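PDB 4O9D: Rik1-associated factor 1, which forms part of the Clr4 methyltransferase complex, which ubiquitylates histone H3 and methylates it to form H3K9me, establishing heterochromatin. Local coordinates for residues Ser189-Arg194 with Leu263-Tyr268; Val199-Asp204 with Ala216-Ser221; Ser238-Pro243 with Ala284-Ser289. All blocks are in the same frame, centred on the assembly; numbering follows the deposited sequence.

Contact 1: residues Ser189-Arg194 with Leu263-Tyr268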
loop_
_atom_site.group_PDB
_atom_site.type_symbol
_atom_site.label_atom_id
_atom_site.label_comp_id
_atom_site.label_asym_id
_atom_site.label_seq_id
_atom_site.Cartn_x
_atom_site.Cartn_y
_atom_site.Cartn_z
ATOM N N SER A 189 -4.402 -13.985 -5.055
ATOM C CA SER A 189 -3.893 -14.354 -6.369
ATOM C C SER A 189 -4.781 -15.422 -7.015
ATOM O O SER A 189 -5.119 -16.418 -6.364
ATOM C CB SER A 189 -2.455 -14.866 -6.218
ATOM O OG SER A 189 -1.905 -15.280 -7.456
ATOM N N ASN A 190 -5.158 -15.221 -8.281
ATOM C CA ASN A 190 -5.948 -16.233 -9.014
ATOM C C ASN A 190 -5.718 -16.256 -10.532
ATOM O O ASN A 190 -6.528 -16.812 -11.282
ATOM C CB ASN A 190 -7.464 -16.127 -8.731
ATOM C CG ASN A 190 -8.085 -14.819 -9.219
ATOM O OD1 ASN A 190 -7.545 -14.119 -10.088
ATOM N ND2 ASN A 190 -9.251 -14.493 -8.663
ATOM N N PHE A 191 -4.619 -15.676 -10.986
ATOM C CA PHE A 191 -4.222 -15.818 -12.391
ATOM C C PHE A 191 -5.356 -15.314 -13.295
ATOM O O PHE A 191 -5.827 -16.011 -14.200
ATOM C CB PHE A 191 -3.844 -17.281 -12.675
ATOM C CG PHE A 191 -3.258 -17.527 -14.042
ATOM C CD1 PHE A 191 -2.374 -16.630 -14.614
ATOM C CD2 PHE A 191 -3.592 -18.686 -14.753
ATOM C CE1 PHE A 191 -1.828 -16.865 -15.890
ATOM C CE2 PHE A 191 -3.048 -18.934 -16.025
ATOM C CZ PHE A 191 -2.165 -18.024 -16.584
ATOM N N LEU A 192 -5.783 -14.082 -12.994
ATOM C CA LEU A 192 -6.852 -13.380 -13.700
ATOM C C LEU A 192 -8.120 -14.211 -13.782
ATOM O O LEU A 192 -8.738 -14.298 -14.838
ATOM C CB LEU A 192 -6.407 -12.944 -15.111
ATOM C CG LEU A 192 -7.149 -11.736 -15.710
ATOM C CD1 LEU A 192 -6.984 -10.503 -14.817
ATOM C CD2 LEU A 192 -6.656 -11.404 -17.127
ATOM N N GLY A 193 -8.514 -14.820 -12.666
ATOM C CA GLY A 193 -9.768 -15.571 -12.630
ATOM C C GLY A 193 -9.735 -16.965 -13.256
ATOM O O GLY A 193 -10.752 -17.668 -13.269
ATOM N N ARG A 194 -8.573 -17.390 -13.746
ATOM C CA ARG A 194 -8.457 -18.716 -14.343
ATOM C C ARG A 194 -8.157 -19.855 -13.361
ATOM O O ARG A 194 -8.195 -21.017 -13.767
ATOM C CB ARG A 194 -7.398 -18.704 -15.458
ATOM C CG ARG A 194 -7.755 -17.774 -16.626
ATOM C CD ARG A 194 -6.661 -17.781 -17.675
ATOM N NE ARG A 194 -5.592 -16.911 -17.243
ATOM C CZ ARG A 194 -5.234 -15.774 -17.832
ATOM N NH1 ARG A 194 -5.813 -15.347 -18.954
ATOM N NH2 ARG A 194 -4.261 -15.073 -17.279
ATOM N N LEU A 263 7.857 -14.095 -8.982
ATOM C CA LEU A 263 7.169 -15.361 -8.763
ATOM C C LEU A 263 6.053 -15.565 -9.771
ATOM O O LEU A 263 5.259 -14.660 -10.014
ATOM C CB LEU A 263 6.587 -15.420 -7.333
ATOM C CG LEU A 263 7.613 -15.312 -6.197
ATOM C CD1 LEU A 263 7.684 -13.910 -5.605
ATOM C CD2 LEU A 263 7.271 -16.336 -5.099
ATOM N N ASP A 264 5.985 -16.766 -10.340
ATOM C CA ASP A 264 5.004 -17.087 -11.368
ATOM C C ASP A 264 3.719 -17.591 -10.722
ATOM O O ASP A 264 3.765 -18.392 -9.796
ATOM C CB ASP A 264 5.577 -18.159 -12.301
ATOM C CG ASP A 264 4.610 -18.569 -13.388
ATOM O OD1 ASP A 264 4.592 -17.889 -14.434
ATOM O OD2 ASP A 264 3.871 -19.571 -13.202
ATOM N N THR A 265 2.581 -17.128 -11.231
ATOM C CA THR A 265 1.271 -17.461 -10.684
ATOM C C THR A 265 0.669 -18.822 -11.151
ATOM O O THR A 265 -0.398 -19.214 -10.701
ATOM C CB THR A 265 0.299 -16.293 -10.975
ATOM O OG1 THR A 265 0.549 -15.232 -10.035
ATOM C CG2 THR A 265 -1.120 -16.709 -10.829
ATOM N N ARG A 266 1.329 -19.546 -12.041
ATOM C CA ARG A 266 0.835 -20.878 -12.429
ATOM C C ARG A 266 1.498 -21.912 -11.534
ATOM O O ARG A 266 0.831 -22.703 -10.855
ATOM C CB ARG A 266 1.146 -21.175 -13.908
ATOM C CG ARG A 266 0.375 -20.317 -14.888
ATOM C CD ARG A 266 1.029 -20.322 -16.265
ATOM N NE ARG A 266 2.320 -19.646 -16.214
ATOM C CZ ARG A 266 3.326 -19.847 -17.062
ATOM N NH1 ARG A 266 3.210 -20.724 -18.057
ATOM N NH2 ARG A 266 4.455 -19.163 -16.914
ATOM N N MET A 267 2.827 -21.870 -11.524
ATOM C CA MET A 267 3.635 -22.767 -10.715
ATOM C C MET A 267 3.665 -22.334 -9.239
ATOM O O MET A 267 3.963 -23.139 -8.374
ATOM C CB MET A 267 5.066 -22.790 -11.262
ATOM C CG MET A 267 5.165 -23.026 -12.777
ATOM S SD MET A 267 4.319 -24.541 -13.285
ATOM C CE MET A 267 5.582 -25.767 -12.920
ATOM N N TYR A 268 3.339 -21.073 -8.953
ATOM C CA TYR A 268 3.675 -20.470 -7.659
ATOM C C TYR A 268 5.068 -20.898 -7.262
ATOM O O TYR A 268 5.265 -21.588 -6.263
ATOM C CB TYR A 268 2.665 -20.829 -6.565
ATOM C CG TYR A 268 1.375 -20.072 -6.742
ATOM C CD1 TYR A 268 1.309 -18.717 -6.459
ATOM C CD2 TYR A 268 0.240 -20.700 -7.241
ATOM C CE1 TYR A 268 0.132 -18.014 -6.641
ATOM C CE2 TYR A 268 -0.928 -20.006 -7.433
ATOM C CZ TYR A 268 -0.980 -18.668 -7.131
ATOM O OH TYR A 268 -2.150 -17.973 -7.325
HETATM O O HOH W 1 -2.484 -13.879 -9.748
#
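Phe191 and Thr265 bring the two backbones closest, CA to CA 6.0 Å, where a type I' beta turn from Phe191 to Arg194 meets the turn that follows strand 258-264. Phe191 CB lies 3.3 Å from Thr265 CG2. Phe191 CG is anti to the backbone N (chi1 -173°), which directs the ring toward Arg266. Arg266 CG sits over one face of the Phe191 ring, 4.0 Å from the ring centroid and displaced toward CZ and CE2. This is a CH-pi contact made by the aliphatic part of the arginine. The charged end is engaged within its own turn, where Arg266 NH2 forms a salt bridge with Asp264 OD1 at 2.8 Å. Asp264 OD2 accepts from Arg266 N, which makes an Asx turn, and also from Met267 N.

On the polar side, Ser189 OG and Tyr268 OH share a hydrogen bond of 2.7 Å, with the serine at the edge of the tyrosine ring. A water binds Ser189 OG at 2.7 Å and accepts from Phe191 N at 3.1 Å. It also reaches Thr265 OG1 weakly. A phenylalanine in place of Tyr268 would probably leave Ser189 OG without its hydroxyl mate on the facing turn. The two loops belong to neighbouring propeller blades. Polar groups between the blades are thus paired, by hydroxyl and by water, while Phe191 packs on carbon.

Contact 2: residues Val199-Asp204 with Ala216-Ser221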
loop_
_atom_site.group_PDB
_atom_site.type_symbol
_atom_site.label_atom_id
_atom_site.label_comp_id
_atom_site.label_asym_id
_atom_site.label_seq_id
_atom_site.Cartn_x
_atom_site.Cartn_y
_atom_site.Cartn_z
ATOM N N VAL A 199 -3.833 -16.918 -1.142
ATOM C CA VAL A 199 -3.489 -15.756 -0.335
ATOM C C VAL A 199 -1.996 -15.852 -0.100
ATOM O O VAL A 199 -1.497 -16.856 0.419
ATOM C CB VAL A 199 -4.207 -15.783 1.022
ATOM C CG1 VAL A 199 -3.842 -14.549 1.869
ATOM C CG2 VAL A 199 -5.717 -15.894 0.798
ATOM N N ILE A 200 -1.281 -14.813 -0.514
ATOM C CA ILE A 200 0.151 -14.733 -0.304
ATOM C C ILE A 200 0.371 -13.907 0.959
ATOM O O ILE A 200 -0.207 -12.830 1.110
ATOM C CB ILE A 200 0.830 -14.013 -1.511
ATOM C CG1 ILE A 200 0.508 -14.737 -2.828
ATOM C CG2 ILE A 200 2.320 -13.882 -1.285
ATOM C CD1 ILE A 200 0.603 -13.769 -4.091
ATOM N N ILE A 201 1.189 -14.397 1.877
ATOM C CA ILE A 201 1.513 -13.615 3.064
ATOM C C ILE A 201 3.024 -13.421 3.236
ATOM O O ILE A 201 3.806 -14.380 3.188
ATOM C CB ILE A 201 1.013 -14.283 4.336
ATOM C CG1 ILE A 201 -0.494 -14.523 4.259
ATOM C CG2 ILE A 201 1.346 -13.415 5.575
ATOM C CD1 ILE A 201 -1.088 -15.005 5.556
ATOM N N GLY A 202 3.421 -12.191 3.508
ATOM C CA GLY A 202 4.833 -11.895 3.697
ATOM C C GLY A 202 5.058 -11.627 5.158
ATOM O O GLY A 202 4.258 -10.922 5.774
ATOM N N TYR A 203 6.135 -12.196 5.711
ATOM C CA TYR A 203 6.442 -12.045 7.126
ATOM C C TYR A 203 7.739 -11.255 7.356
ATOM O O TYR A 203 8.676 -11.314 6.543
ATOM C CB TYR A 203 6.563 -13.429 7.802
ATOM C CG TYR A 203 5.312 -14.282 7.737
ATOM C CD1 TYR A 203 5.000 -15.021 6.596
ATOM C CD2 TYR A 203 4.461 -14.393 8.833
ATOM C CE1 TYR A 203 3.846 -15.827 6.536
ATOM C CE2 TYR A 203 3.300 -15.184 8.776
ATOM C CZ TYR A 203 3.012 -15.903 7.639
ATOM O OH TYR A 203 1.873 -16.688 7.594
ATOM N N ASP A 204 7.797 -10.529 8.465
ATOM C CA ASP A 204 9.031 -9.872 8.875
ATOM C C ASP A 204 9.186 -10.050 10.387
ATOM O O ASP A 204 8.382 -10.726 10.996
ATOM C CB ASP A 204 9.054 -8.401 8.441
ATOM C CG ASP A 204 7.883 -7.581 9.004
ATOM O OD1 ASP A 204 7.194 -8.037 9.949
ATOM O OD2 ASP A 204 7.677 -6.443 8.517
ATOM N N ALA A 216 4.859 -17.005 2.381
ATOM C CA ALA A 216 4.063 -18.238 2.364
ATOM C C ALA A 216 2.793 -18.126 1.521
ATOM O O ALA A 216 2.342 -17.016 1.193
ATOM C CB ALA A 216 3.686 -18.645 3.780
ATOM N N LEU A 217 2.213 -19.277 1.179
ATOM C CA LEU A 217 0.992 -19.296 0.397
ATOM C C LEU A 217 -0.103 -20.052 1.135
ATOM O O LEU A 217 0.174 -21.079 1.768
ATOM C CB LEU A 217 1.245 -19.981 -0.937
ATOM C CG LEU A 217 0.172 -19.801 -2.019
ATOM C CD1 LEU A 217 0.117 -18.337 -2.560
ATOM C CD2 LEU A 217 0.403 -20.823 -3.163
ATOM N N PHE A 218 -1.340 -19.560 1.028
ATOM C CA PHE A 218 -2.504 -20.222 1.632
ATOM C C PHE A 218 -3.611 -20.426 0.573
ATOM O O PHE A 218 -3.717 -19.661 -0.390
ATOM C CB PHE A 218 -3.058 -19.369 2.774
ATOM C CG PHE A 218 -2.199 -19.350 4.014
ATOM C CD1 PHE A 218 -1.091 -18.508 4.102
ATOM C CD2 PHE A 218 -2.519 -20.150 5.097
ATOM C CE1 PHE A 218 -0.305 -18.490 5.256
ATOM C CE2 PHE A 218 -1.749 -20.142 6.242
ATOM C CZ PHE A 218 -0.635 -19.320 6.327
ATOM N N ASP A 219 -4.439 -21.455 0.743
ATOM C CA ASP A 219 -5.628 -21.606 -0.097
ATOM C C ASP A 219 -6.780 -20.835 0.552
ATOM O O ASP A 219 -7.057 -21.014 1.748
ATOM C CB ASP A 219 -6.000 -23.092 -0.241
ATOM C CG ASP A 219 -7.235 -23.289 -1.081
ATOM O OD1 ASP A 219 -7.156 -23.042 -2.301
ATOM O OD2 ASP A 219 -8.288 -23.645 -0.510
ATOM N N ALA A 220 -7.459 -19.969 -0.202
ATOM C CA ALA A 220 -8.483 -19.126 0.422
ATOM C C ALA A 220 -9.800 -19.847 0.736
ATOM O O ALA A 220 -10.420 -19.532 1.724
ATOM C CB ALA A 220 -8.776 -17.865 -0.408
ATOM N N SER A 221 -10.247 -20.773 -0.100
ATOM C CA SER A 221 -11.540 -21.411 0.198
ATOM C C SER A 221 -11.442 -22.389 1.387
ATOM O O SER A 221 -12.407 -22.552 2.135
ATOM C CB SER A 221 -12.149 -22.068 -1.039
ATOM O OG SER A 221 -11.236 -22.927 -1.676
#
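Ile201 CG1 is anti to the carbonyl carbon (chi1 -57°), and its CD1 is anti to CA (chi2 -172°), an extended chain that brings CD1 to 3.6 Å from Phe218 CE1. The Tyr203 side chain crosses that of Phe218 at about a right angle. Tyr203 OH comes to the edge of the Phe218 ring, 3.7 Å from Phe218 CE1. Ala216 CB in turn lies at the edge of the Tyr203 ring, 3.9 Å from Tyr203 CE1. Val199 is on the sheet face of Ile201, Ala216 and Phe218, with CG2 3.8 Å from Ala220 CB. Ile200 and Leu217 occupy the other face, where Ile200 CG1 meets Leu217 CD1 at 3.6 Å.

The backbones form an antiparallel beta hairpin. Val199 with Phe218 and Ile201 with Ala216 are hydrogen-bonded pairs, and each makes two N-H to O bonds. Ile200 with Leu217 is the non-hydrogen-bonded pair between them. All the touching residues are buried.

The hairpin supplies the two middle strands of a four-stranded propeller blade, with strand 182-189 beside 198-204 and strand 224-228 beside 214-219. Leu171 of the preceding blade packs on Val199, Ile201 and Phe218, while Tyr268 of the following blade touches Leu217.

Contact 3: residues Ser238-Pro243 with Ala284-Ser289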
loop_
_atom_site.group_PDB
_atom_site.type_symbol
_atom_site.label_atom_id
_atom_site.label_comp_id
_atom_site.label_asym_id
_atom_site.label_seq_id
_atom_site.Cartn_x
_atom_site.Cartn_y
_atom_site.Cartn_z
ATOM N N SER A 238 7.713 -5.791 0.595
ATOM C CA SER A 238 6.776 -5.306 -0.398
ATOM C C SER A 238 6.346 -6.411 -1.374
ATOM O O SER A 238 7.140 -7.259 -1.716
ATOM C CB SER A 238 7.464 -4.153 -1.154
ATOM O OG SER A 238 6.842 -3.894 -2.375
ATOM N N LEU A 239 5.087 -6.372 -1.809
ATOM C CA LEU A 239 4.497 -7.363 -2.717
ATOM C C LEU A 239 3.767 -6.595 -3.782
ATOM O O LEU A 239 3.023 -5.646 -3.464
ATOM C CB LEU A 239 3.436 -8.230 -1.990
ATOM C CG LEU A 239 3.814 -9.187 -0.873
ATOM C CD1 LEU A 239 2.542 -9.993 -0.406
ATOM C CD2 LEU A 239 4.871 -10.170 -1.302
ATOM N N TYR A 240 3.964 -6.975 -5.039
ATOM C CA TYR A 240 3.306 -6.259 -6.120
ATOM C C TYR A 240 2.874 -7.245 -7.198
ATOM O O TYR A 240 3.711 -7.958 -7.732
ATOM C CB TYR A 240 4.251 -5.194 -6.704
ATOM C CG TYR A 240 3.675 -4.403 -7.836
ATOM C CD1 TYR A 240 3.605 -4.940 -9.122
ATOM C CD2 TYR A 240 3.223 -3.102 -7.641
ATOM C CE1 TYR A 240 3.103 -4.194 -10.189
ATOM C CE2 TYR A 240 2.719 -2.339 -8.718
ATOM C CZ TYR A 240 2.657 -2.902 -9.981
ATOM O OH TYR A 240 2.126 -2.187 -11.031
ATOM N N MET A 241 1.577 -7.268 -7.506
ATOM C CA MET A 241 1.015 -8.180 -8.513
ATOM C C MET A 241 0.890 -7.467 -9.887
ATOM O O MET A 241 0.324 -6.367 -9.987
ATOM C CB MET A 241 -0.367 -8.687 -8.042
ATOM C CG MET A 241 -1.091 -9.591 -9.053
ATOM S SD MET A 241 -0.337 -11.252 -9.165
ATOM C CE MET A 241 -0.801 -11.944 -7.567
ATOM N N HIS A 242 1.428 -8.074 -10.944
ATOM C CA HIS A 242 1.243 -7.508 -12.276
ATOM C C HIS A 242 -0.250 -7.446 -12.622
ATOM O O HIS A 242 -1.033 -8.329 -12.226
ATOM C CB HIS A 242 2.038 -8.275 -13.329
ATOM C CG HIS A 242 2.185 -7.536 -14.614
ATOM N ND1 HIS A 242 1.395 -7.789 -15.713
ATOM C CD2 HIS A 242 3.020 -6.533 -14.973
ATOM C CE1 HIS A 242 1.736 -6.972 -16.696
ATOM N NE2 HIS A 242 2.726 -6.210 -16.276
ATOM N N PRO A 243 -0.662 -6.388 -13.337
ATOM C CA PRO A 243 -2.074 -6.201 -13.722
ATOM C C PRO A 243 -2.627 -7.379 -14.547
ATOM O O PRO A 243 -3.832 -7.554 -14.629
ATOM C CB PRO A 243 -2.039 -4.943 -14.623
ATOM C CG PRO A 243 -0.798 -4.228 -14.257
ATOM C CD PRO A 243 0.193 -5.289 -13.836
ATOM N N ALA A 284 8.917 -2.669 -4.376
ATOM C CA ALA A 284 9.304 -3.318 -5.631
ATOM C C ALA A 284 8.116 -3.309 -6.586
ATOM O O ALA A 284 6.963 -3.431 -6.132
ATOM C CB ALA A 284 9.741 -4.749 -5.363
ATOM N N THR A 285 8.363 -3.176 -7.896
ATOM C CA THR A 285 7.264 -3.285 -8.868
ATOM C C THR A 285 7.660 -4.110 -10.089
ATOM O O THR A 285 8.809 -4.543 -10.236
ATOM C CB THR A 285 6.737 -1.895 -9.387
ATOM O OG1 THR A 285 7.666 -1.350 -10.338
ATOM C CG2 THR A 285 6.536 -0.921 -8.228
ATOM N N ILE A 286 6.672 -4.372 -10.933
ATOM C CA ILE A 286 6.925 -4.876 -12.275
ATOM C C ILE A 286 6.318 -3.870 -13.227
ATOM O O ILE A 286 5.206 -3.400 -12.971
ATOM C CB ILE A 286 6.183 -6.200 -12.546
ATOM C CG1 ILE A 286 6.580 -7.285 -11.550
ATOM C CG2 ILE A 286 6.463 -6.652 -13.974
ATOM C CD1 ILE A 286 5.572 -8.445 -11.494
ATOM N N SER A 287 6.974 -3.597 -14.349
ATOM C CA SER A 287 6.402 -2.694 -15.351
ATOM C C SER A 287 5.094 -3.223 -15.921
ATOM O O SER A 287 4.817 -4.418 -15.861
ATOM C CB SER A 287 7.390 -2.428 -16.512
ATOM O OG SER A 287 7.650 -3.613 -17.255
ATOM N N ASN A 288 4.270 -2.318 -16.457
ATOM C CA ASN A 288 3.062 -2.731 -17.151
ATOM C C ASN A 288 3.372 -3.635 -18.345
ATOM O O ASN A 288 2.566 -4.497 -18.675
ATOM C CB ASN A 288 2.238 -1.526 -17.606
ATOM C CG ASN A 288 1.613 -0.764 -16.430
ATOM O OD1 ASN A 288 1.402 -1.327 -15.342
ATOM N ND2 ASN A 288 1.316 0.520 -16.647
ATOM N N SER A 289 4.520 -3.427 -18.989
ATOM C CA SER A 289 4.954 -4.265 -20.117
ATOM C C SER A 289 5.254 -5.693 -19.654
ATOM O O SER A 289 5.216 -6.635 -20.453
ATOM C CB SER A 289 6.213 -3.672 -20.756
ATOM O OG SER A 289 7.281 -3.616 -19.821
HETATM O O HOH W 2 2.708 -2.861 -13.531
#
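Tyr240 OH, Ile286 O and Asn288 OD1 grip one water between the two segments. The water donates to Ile286 O at 2.6 Å and to Asn288 OD1 at 2.7 Å. It also bonds to Tyr240 OH at 2.7 Å. The water thus ties the tyrosine hydroxyl to the facing backbone and to the asparagine. Asn288 ND2 donates to Gly348 O.

Tyr240 CG is anti to the backbone N (chi1 179°), which carries the ring out toward strand 281-286, where it lies against Thr285. Thr285 CB sits over the ring centre, 4.0 Å from the centroid, in a CH-pi contact. Thr285 OG1 is bound elsewhere, to Thr294 OG1 and Trp344 NE1. At the start of the contact, Ala284 N donates to Ser238 OG at 3.1 Å in a nearly straight bond (172°).

Strands 235-241 and 281-286 are the first strands of two successive blades in this WD-repeat beta-propeller. Their segments 238-241 and 284-286 run almost parallel, 12° apart. They belong to separate sheets, and side chains fill the space between them. Residues 284-289 fall in the WD 2 repeat.

His242 closes the far end. Its NE2 makes two weak hydrogen bonds, to Ser287 O at 2.8 Å and to Asn288 O at 3.0 Å. Both oxygens lie at the ring edge, near its plane. His242 ND1 bonds to Ser244 OG, so both ring nitrogens have partners and the ring is likely to be held in rotation. The side chain of Ile286 crosses that of His242 at about a right angle, with CG2 3.6 Å from CD2 of the histidine. Pro243 CD lies over the centre of one face of the imidazole, and Pro243 CG approaches Asn288 OD1.

The chain is the WD-repeat propeller part of a longer protein, and the three contacts span three successive blades on one side of its centre. Contact 2 holds together the blade that begins with strand 182-189. Contact 1 joins that blade to the next, which begins with strand 235-241, and contact 3 joins this second blade to the third, side by side. Along the chain, contact 2 falls between the segments of contact 1, the segments of contacts 1 and 3 alternate, and contact 3 follows contact 2. The centre of contact 1 is about 13 Å from that of contact 2 and about 14 Å from that of contact 3; those of contacts 2 and 3 are about 18 Å apart. Ser189 touches both Ile200 and Met241.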